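Local coordinates for protein YghZ aldo-keto reductase (Escherichia coli, PDB 4AST) that probably catalyses the NADPH-dependent reduction of aldehydes and ketones to the corresponding alcohols, as an aldo-keto reductase, at residues P26-G31 / V298-S303; E147-A152 / Q176-L181; V217-F222 / D293-V298. All blocks are in the same frame, centred on the assembly; numbering follows the deposited sequence.

Contact 1 (P26-G31 / V298-S303); sequences PALSLG and VLIGAS
Ala-27, Ser-29 and Gly-31 are laced to Val-298 and Ile-300 by a run of parallel-strand hydrogen bonds. Val-298 N gives its hydrogen to Ala-27 O (3.0 Å), while Val-298 O takes one from Ser-29 N (2.9 Å). One step on, Ile-300 N binds Ser-29 O and Ile-300 O receives Gly-31 N. The bonds given by Ser-29 N and Gly-31 N are both almost straight (177°). Ser-29, Val-298 and Ile-300 each use both their N-H and their C=O across the seam. The ladder is supplemented by CA-H...O contacts, such as Leu-299 CA to Ser-29 O at 3.5 Å.

Apolar packing occurs on both faces of the sheet. On the face carrying Leu-28, Leu-30, Val-298 and Ile-300, the side chains of Leu-28 and Val-298 run side by side, CG to CG2 4.0 Å, and Leu-28 CD2 reaches Ile-300 CG2. Ile-300 holds CG1 between its own N and carbonyl carbon (chi1 62°), which lays that methylene 3.5 Å from Ser-29 O. Helices 42-54 and 306-312 pack on this face through Leu-30 and Ile-300. On the opposite face Leu-299 leans across the seam, its CD2 3.8 Å from Gly-31 N and close to Ser-29 CB.

Side-chain and water links add to the backbone ladder. Ser-29 OG is hydrogen-bonded to Ser-297 OG, which also bonds Pro-26 O. Where the strands part, a water donates to Gly-31 O (2.8 Å) and is weakly bonded to Ala-302 N.

The pairing thus satisfies buried backbone groups. Leu-28, Leu-30, Val-298 and Ile-300 turn hydrocarbon to the surrounding helices, and Ser-29 and Leu-299 lie on the inward side, as suits the seam between the first and last strands of a closed barrel.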
loop_
_atom_site.group_PDB
_atom_site.type_symbol
_atom_site.label_atom_id
_atom_site.label_comp_id
_atom_site.label_asym_id
_atom_site.label_seq_id
_atom_site.Cartn_x
_atom_site.Cartn_y
_atom_site.Cartn_z
ATOM N N PRO B 26 -30.800 -1.739 21.538
ATOM C CA PRO B 26 -31.105 -1.476 22.942
ATOM C C PRO B 26 -32.299 -0.558 23.016
ATOM O O PRO B 26 -32.500 0.257 22.090
ATOM C CB PRO B 26 -29.874 -0.716 23.414
ATOM C CG PRO B 26 -29.466 0.021 22.194
ATOM C CD PRO B 26 -29.661 -0.965 21.078
ATOM N N ALA B 27 -33.078 -0.669 24.086
ATOM C CA ALA B 27 -34.306 0.149 24.223
ATOM C C ALA B 27 -33.947 1.601 24.267
ATOM O O ALA B 27 -34.755 2.460 23.865
ATOM C CB ALA B 27 -35.153 -0.222 25.418
ATOM N N LEU B 28 -32.759 1.894 24.762
ATOM C CA LEU B 28 -32.224 3.268 24.709
ATOM C C LEU B 28 -30.973 3.320 23.847
ATOM O O LEU B 28 -30.045 2.493 24.030
ATOM C CB LEU B 28 -31.908 3.794 26.124
ATOM C CG LEU B 28 -33.200 3.875 27.008
ATOM C CD1 LEU B 28 -33.356 2.552 27.707
ATOM C CD2 LEU B 28 -33.195 4.897 28.092
ATOM N N SER B 29 -30.973 4.224 22.875
ATOM C CA SER B 29 -29.853 4.383 21.981
ATOM C C SER B 29 -29.309 5.766 22.197
ATOM O O SER B 29 -30.073 6.680 22.534
ATOM C CB SER B 29 -30.333 4.221 20.532
ATOM O OG SER B 29 -30.878 2.911 20.288
ATOM N N LEU B 30 -28.011 5.970 21.953
ATOM C CA LEU B 30 -27.405 7.300 22.054
ATOM C C LEU B 30 -27.317 7.984 20.687
ATOM O O LEU B 30 -26.767 7.439 19.730
ATOM C CB LEU B 30 -26.042 7.210 22.664
ATOM C CG LEU B 30 -25.295 8.523 22.896
ATOM C CD1 LEU B 30 -25.769 9.293 24.079
ATOM C CD2 LEU B 30 -23.827 8.154 23.024
ATOM N N GLY B 31 -27.906 9.158 20.602
ATOM C CA GLY B 31 -27.823 10.002 19.438
ATOM C C GLY B 31 -26.727 11.023 19.645
ATOM O O GLY B 31 -26.496 11.439 20.773
ATOM N N VAL B 298 -35.544 4.444 21.825
ATOM C CA VAL B 298 -35.654 5.881 21.932
ATOM C C VAL B 298 -34.262 6.449 21.937
ATOM O O VAL B 298 -33.329 5.852 22.509
ATOM C CB VAL B 298 -36.336 6.310 23.222
ATOM C CG1 VAL B 298 -37.747 5.691 23.313
ATOM C CG2 VAL B 298 -35.524 5.856 24.420
ATOM N N LEU B 299 -34.122 7.608 21.311
ATOM C CA LEU B 299 -32.836 8.249 21.137
ATOM C C LEU B 299 -32.588 9.304 22.184
ATOM O O LEU B 299 -33.129 10.393 22.091
ATOM C CB LEU B 299 -32.776 8.909 19.763
ATOM C CG LEU B 299 -32.297 7.937 18.681
ATOM C CD1 LEU B 299 -32.651 8.557 17.341
ATOM C CD2 LEU B 299 -30.813 7.631 18.757
ATOM N N ILE B 300 -31.737 8.996 23.154
ATOM C CA ILE B 300 -31.387 9.971 24.184
ATOM C C ILE B 300 -30.096 10.653 23.768
ATOM O O ILE B 300 -29.362 10.117 22.945
ATOM C CB ILE B 300 -31.263 9.311 25.592
ATOM C CG1 ILE B 300 -30.173 8.272 25.660
ATOM C CG2 ILE B 300 -32.431 8.407 25.930
ATOM C CD1 ILE B 300 -29.875 7.808 27.063
ATOM N N GLY B 301 -29.819 11.809 24.351
ATOM C CA GLY B 301 -28.570 12.555 24.193
ATOM C C GLY B 301 -27.942 12.853 25.536
ATOM O O GLY B 301 -28.516 12.584 26.563
ATOM N N ALA B 302 -26.728 13.360 25.567
ATOM C CA ALA B 302 -26.083 13.642 26.827
ATOM C C ALA B 302 -24.978 14.614 26.562
ATOM O O ALA B 302 -24.316 14.499 25.525
ATOM C CB ALA B 302 -25.503 12.387 27.419
ATOM N N SER B 303 -24.793 15.577 27.483
ATOM C CA SER B 303 -23.596 16.444 27.502
ATOM C C SER B 303 -22.573 15.985 28.569
ATOM O O SER B 303 -21.409 16.428 28.557
ATOM C CB SER B 303 -23.955 17.897 27.756
ATOM O OG SER B 303 -24.604 18.023 29.000
HETATM O O HOH W 1 -25.717 13.510 22.424
#

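Contact 2 (E147-A152 / Q176-L181); sequences EETASA and QKMVEL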
loop_
_atom_site.group_PDB
_atom_site.type_symbol
_atom_site.label_atom_id
_atom_site.label_comp_id
_atom_site.label_asym_id
_atom_site.label_seq_id
_atom_site.Cartn_x
_atom_site.Cartn_y
_atom_site.Cartn_z
ATOM N N GLU B 147 -37.806 6.116 -6.388
ATOM C CA GLU B 147 -37.073 5.061 -7.080
ATOM C C GLU B 147 -35.567 5.320 -7.012
ATOM O O GLU B 147 -34.756 4.362 -6.863
ATOM C CB GLU B 147 -37.497 4.940 -8.548
ATOM C CG GLU B 147 -38.929 4.444 -8.790
ATOM C CD GLU B 147 -40.090 5.439 -8.446
ATOM O OE1 GLU B 147 -39.901 6.669 -8.323
ATOM O OE2 GLU B 147 -41.258 4.982 -8.344
ATOM N N GLU B 148 -35.193 6.597 -7.097
ATOM C CA GLU B 148 -33.808 6.950 -7.149
ATOM C C GLU B 148 -33.226 6.789 -5.744
ATOM O O GLU B 148 -32.153 6.179 -5.546
ATOM C CB GLU B 148 -33.631 8.362 -7.697
ATOM C CG GLU B 148 -32.160 8.759 -7.858
ATOM C CD GLU B 148 -31.936 10.117 -8.499
ATOM O OE1 GLU B 148 -32.763 10.578 -9.352
ATOM O OE2 GLU B 148 -30.859 10.703 -8.225
ATOM N N THR B 149 -33.917 7.361 -4.777
ATOM C CA THR B 149 -33.464 7.257 -3.391
ATOM C C THR B 149 -33.352 5.792 -2.960
ATOM O O THR B 149 -32.317 5.356 -2.484
ATOM C CB THR B 149 -34.391 8.039 -2.483
ATOM O OG1 THR B 149 -34.409 9.397 -2.910
ATOM C CG2 THR B 149 -33.922 7.944 -1.213
ATOM N N ALA B 150 -34.384 5.006 -3.222
ATOM C CA ALA B 150 -34.404 3.617 -2.795
ATOM C C ALA B 150 -33.262 2.837 -3.483
ATOM O O ALA B 150 -32.599 1.925 -2.909
ATOM C CB ALA B 150 -35.779 3.006 -3.085
ATOM N N SER B 151 -32.998 3.191 -4.709
ATOM C CA SER B 151 -31.949 2.509 -5.430
ATOM C C SER B 151 -30.533 2.877 -4.927
ATOM O O SER B 151 -29.633 2.054 -4.989
ATOM C CB SER B 151 -32.151 2.783 -6.928
ATOM O OG SER B 151 -30.989 2.424 -7.603
ATOM N N ALA B 152 -30.354 4.103 -4.448
ATOM C CA ALA B 152 -29.113 4.494 -3.840
ATOM C C ALA B 152 -28.932 3.689 -2.574
ATOM O O ALA B 152 -27.833 3.162 -2.308
ATOM C CB ALA B 152 -29.061 6.000 -3.511
ATOM N N GLN B 176 -44.495 3.223 2.884
ATOM C CA GLN B 176 -45.047 2.000 2.277
ATOM C C GLN B 176 -44.438 1.818 0.875
ATOM O O GLN B 176 -44.047 0.741 0.519
ATOM C CB GLN B 176 -46.610 2.042 2.221
ATOM C CG GLN B 176 -47.292 0.907 1.435
ATOM C CD GLN B 176 -47.176 -0.425 2.076
ATOM O OE1 GLN B 176 -47.292 -0.566 3.316
ATOM N NE2 GLN B 176 -46.955 -1.443 1.262
ATOM N N LYS B 177 -44.344 2.887 0.117
ATOM C CA LYS B 177 -43.742 2.826 -1.221
ATOM C C LYS B 177 -42.231 2.472 -1.116
ATOM O O LYS B 177 -41.729 1.693 -1.909
ATOM C CB LYS B 177 -43.924 4.158 -1.883
ATOM C CG LYS B 177 -43.460 4.254 -3.321
ATOM C CD LYS B 177 -44.086 3.194 -4.229
ATOM C CE LYS B 177 -43.968 3.605 -5.692
ATOM N NZ LYS B 177 -44.060 2.395 -6.545
ATOM N N MET B 178 -41.542 2.992 -0.092
ATOM C CA MET B 178 -40.119 2.735 0.123
ATOM C C MET B 178 -39.953 1.247 0.439
ATOM O O MET B 178 -39.063 0.589 -0.112
ATOM C CB MET B 178 -39.522 3.728 1.170
ATOM C CG MET B 178 -39.232 5.120 0.620
ATOM S SD MET B 178 -37.953 5.265 -0.581
ATOM C CE MET B 178 -36.488 4.612 0.186
ATOM N N VAL B 179 -40.854 0.662 1.256
ATOM C CA VAL B 179 -40.823 -0.781 1.532
ATOM C C VAL B 179 -40.924 -1.579 0.249
ATOM O O VAL B 179 -40.190 -2.534 0.037
ATOM C CB VAL B 179 -41.930 -1.219 2.511
ATOM C CG1 VAL B 179 -41.979 -2.759 2.685
ATOM C CG2 VAL B 179 -41.727 -0.520 3.867
ATOM N N GLU B 180 -41.806 -1.155 -0.624
ATOM C CA GLU B 180 -42.042 -1.868 -1.881
ATOM C C GLU B 180 -40.861 -1.742 -2.780
ATOM O O GLU B 180 -40.479 -2.731 -3.398
ATOM C CB GLU B 180 -43.309 -1.344 -2.613
ATOM C CG GLU B 180 -44.624 -1.856 -1.972
ATOM C CD GLU B 180 -45.857 -0.959 -2.227
ATOM O OE1 GLU B 180 -45.816 -0.086 -3.133
ATOM O OE2 GLU B 180 -46.865 -1.164 -1.515
ATOM N N LEU B 181 -40.318 -0.528 -2.914
ATOM C CA LEU B 181 -39.188 -0.314 -3.806
ATOM C C LEU B 181 -37.985 -1.077 -3.322
ATOM O O LEU B 181 -37.295 -1.700 -4.094
ATOM C CB LEU B 181 -38.866 1.147 -3.988
ATOM C CG LEU B 181 -39.895 1.972 -4.833
ATOM C CD1 LEU B 181 -39.629 3.475 -4.581
ATOM C CD2 LEU B 181 -39.912 1.638 -6.340
HETATM O O HOH W 2 -42.035 2.402 -8.520
#
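The carboxylate of Glu-147 has Lys-177 CE and Leu-181 CD2 displaced to the same side of its plane, with CE 4.0 Å from OE2. Its charge and that of Lys-177 do not pair directly: a water donates to OE2 and accepts from NZ (2.8 Å). The amide of Gln-176, on the far flank, donates in its own plane to Glu-180 OE2, arriving from above that carboxylate. Between the helices the packing is apolar. Ala-150 CB sits against Leu-181 CB (3.7 Å) and also against Met-178 CE, a methyl folded back by bends at chi2 (-67°) and chi3 (-57°). Leu-181 lays both methyls along one side of Glu-147, CD1 lying 3.7 Å from Glu-147 N and CD2 touching Glu-147 CG. Cut back to an alanine, Leu-181 would keep its CB against Ala-150 but is likely to strip the apolar cover from Glu-147 N, CA and CG, leaving that side chain less firmly placed. Helices 146-158 and 172-183, their local axes 9.6 Å apart at 53°, are consecutive outer helices of the barrel joined through strand 162-168. Helix 113-127 adjoins the first through Leu-116, and helix 208-215 the second through Thr-211 and Asn-215.

Contact 3 (V217-F222 / D293-V298); sequences VGCIAF and DRVTSV
Cys-219 and Thr-296 form the tight part of the contact. The threonine hydroxyl, OG1, accepts the hydrogen of Cys-219 N at 2.9 Å along a nearly straight line (169°). Thr-296 N gives its own to Cys-219 O at 2.7 Å, approaching in the carbonyl plane. That carbonyl also receives a weak bond from Ser-297 N. OG1 can serve here because it is turned away from its own carbonyl carbon (chi1 -46°) toward the other strand, where it takes the place of a backbone acceptor. It comes within 3.4 Å of Gly-218 CA.

Beyond this, regular parallel pairing begins: Ala-221 N binds Ser-297 O (3.0 Å), and Ile-220 CA makes a CA-H...O contact with the same oxygen, Ser-297 O (3.3 Å). Ile-220 lays CG1 alongside Ser-297 CB at 3.9 Å, while Ser-297 OG is held by Pro-26 O.

The other face is looser. Ala-221 CB and Val-298 CG1 approach only to 4.4 Å, and Cys-219 SG stands equally far from Val-295 CG2; Leu-289 of helix 281-290 packs on both Ala-221 and Val-298, and Leu-209 and Leu-212 of helix 208-215 on Cys-219. At the partly exposed margin Arg-294 meets Cys-219 through its backbone, Arg-294 O lying 3.7 Å from Cys-219 CB, whereas the arginine side chain leads off to a salt bridge with Asp-210.

Two adjacent parallel strands with helices packed outside them, linked by a long connection that includes helices 261-276 and 281-290, follow the repeating pattern of the TIM barrel; here they are its seventh and eighth strands, joined where the eighth emerges from its preceding loop.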
loop_
_atom_site.group_PDB
_atom_site.type_symbol
_atom_site.label_atom_id
_atom_site.label_comp_id
_atom_site.label_asym_id
_atom_site.label_seq_id
_atom_site.Cartn_x
_atom_site.Cartn_y
_atom_site.Cartn_z
ATOM N N VAL B 217 -41.162 -3.254 10.018
ATOM C CA VAL B 217 -40.180 -2.269 10.137
ATOM C C VAL B 217 -40.122 -1.787 11.559
ATOM O O VAL B 217 -41.131 -1.577 12.158
ATOM C CB VAL B 217 -40.536 -1.094 9.218
ATOM C CG1 VAL B 217 -39.458 -0.002 9.299
ATOM C CG2 VAL B 217 -40.786 -1.581 7.810
ATOM N N GLY B 218 -38.917 -1.504 12.064
ATOM C CA GLY B 218 -38.754 -1.038 13.426
ATOM C C GLY B 218 -39.028 0.445 13.497
ATOM O O GLY B 218 -39.172 1.140 12.474
ATOM N N CYS B 219 -38.998 0.955 14.715
ATOM C CA CYS B 219 -39.229 2.364 14.946
ATOM C C CYS B 219 -38.306 2.870 16.092
ATOM O O CYS B 219 -38.326 2.284 17.162
ATOM C CB CYS B 219 -40.697 2.561 15.330
ATOM S SG CYS B 219 -41.163 4.293 15.690
ATOM N N ILE B 220 -37.544 3.946 15.832
ATOM C CA ILE B 220 -36.709 4.550 16.823
ATOM C C ILE B 220 -37.095 6.035 16.947
ATOM O O ILE B 220 -37.021 6.812 15.998
ATOM C CB ILE B 220 -35.235 4.332 16.512
ATOM C CG1 ILE B 220 -34.358 4.899 17.630
ATOM C CG2 ILE B 220 -34.875 4.857 15.143
ATOM C CD1 ILE B 220 -32.836 4.539 17.590
ATOM N N ALA B 221 -37.523 6.420 18.145
ATOM C CA ALA B 221 -38.062 7.751 18.390
ATOM C C ALA B 221 -36.985 8.767 18.556
ATOM O O ALA B 221 -36.139 8.676 19.430
ATOM C CB ALA B 221 -38.939 7.728 19.606
ATOM N N PHE B 222 -37.068 9.799 17.735
ATOM C CA PHE B 222 -36.170 10.959 17.770
ATOM C C PHE B 222 -36.801 12.053 18.607
ATOM O O PHE B 222 -38.002 12.231 18.524
ATOM C CB PHE B 222 -35.988 11.466 16.320
ATOM C CG PHE B 222 -35.027 12.594 16.179
ATOM C CD1 PHE B 222 -33.721 12.446 16.531
ATOM C CD2 PHE B 222 -35.436 13.807 15.639
ATOM C CE1 PHE B 222 -32.846 13.494 16.388
ATOM C CE2 PHE B 222 -34.558 14.867 15.489
ATOM C CZ PHE B 222 -33.256 14.705 15.852
ATOM N N ASP B 293 -44.770 -2.719 22.258
ATOM C CA ASP B 293 -43.767 -3.327 21.409
ATOM C C ASP B 293 -43.651 -2.635 20.037
ATOM O O ASP B 293 -42.991 -3.121 19.167
ATOM C CB ASP B 293 -44.019 -4.836 21.309
ATOM C CG ASP B 293 -45.265 -5.190 20.469
ATOM O OD1 ASP B 293 -45.978 -4.267 19.953
ATOM O OD2 ASP B 293 -45.556 -6.418 20.343
ATOM N N ARG B 294 -44.277 -1.485 19.896
ATOM C CA ARG B 294 -44.360 -0.804 18.631
ATOM C C ARG B 294 -43.034 -0.026 18.416
ATOM O O ARG B 294 -42.537 0.077 17.304
ATOM C CB ARG B 294 -45.558 0.214 18.644
ATOM C CG ARG B 294 -46.894 -0.253 19.278
ATOM C CD ARG B 294 -47.717 -1.193 18.435
ATOM N NE ARG B 294 -48.148 -0.906 17.093
ATOM C CZ ARG B 294 -49.095 -0.046 16.738
ATOM N NH1 ARG B 294 -49.637 0.799 17.593
ATOM N NH2 ARG B 294 -49.452 0.014 15.454
ATOM N N VAL B 295 -42.532 0.579 19.496
ATOM C CA VAL B 295 -41.347 1.363 19.494
ATOM C C VAL B 295 -40.153 0.447 19.815
ATOM O O VAL B 295 -40.176 -0.272 20.805
ATOM C CB VAL B 295 -41.535 2.551 20.420
ATOM C CG1 VAL B 295 -40.264 3.349 20.629
ATOM C CG2 VAL B 295 -42.614 3.424 19.790
ATOM N N THR B 296 -39.164 0.425 18.924
ATOM C CA THR B 296 -37.998 -0.397 19.107
ATOM C C THR B 296 -36.983 0.249 20.089
ATOM O O THR B 296 -36.392 -0.462 20.888
ATOM C CB THR B 296 -37.277 -0.643 17.794
ATOM O OG1 THR B 296 -38.215 -0.992 16.768
ATOM C CG2 THR B 296 -36.212 -1.814 18.017
ATOM N N SER B 297 -36.815 1.579 20.025
ATOM C CA SER B 297 -35.842 2.268 20.832
ATOM C C SER B 297 -36.154 3.744 20.886
ATOM O O SER B 297 -36.946 4.235 20.115
ATOM C CB SER B 297 -34.443 2.046 20.230
ATOM O OG SER B 297 -33.378 2.440 21.063
ATOM N N VAL B 298 -35.544 4.444 21.825
ATOM C CA VAL B 298 -35.654 5.881 21.932
ATOM C C VAL B 298 -34.262 6.449 21.937
ATOM O O VAL B 298 -33.329 5.852 22.509
ATOM C CB VAL B 298 -36.336 6.310 23.222
ATOM C CG1 VAL B 298 -37.747 5.691 23.313
ATOM C CG2 VAL B 298 -35.524 5.856 24.420
#

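Overall arrangement
From the N terminus the chain enters the barrel through strand 24-31; segment 298-303, its partner in contact 1, follows segment 26-31 after 266 residues. Contact 1 therefore closes the longest loop, joining the first and last strands and so closing the barrel. Contacts 2 and 3 both fall within that span, one after the other. Contact 2 closes a short loop around strand 162-168 and ties neighbouring outer helices, its centre about 28 Å from that of contact 1. Contact 3 then brings strand 218-221 beside strand 297-300. Contacts 1 and 3 share Val-298, so that strand 297-300 bridges the first and seventh strands. Contact 2 touches contact 3 lightly, Val-179 against Val-217.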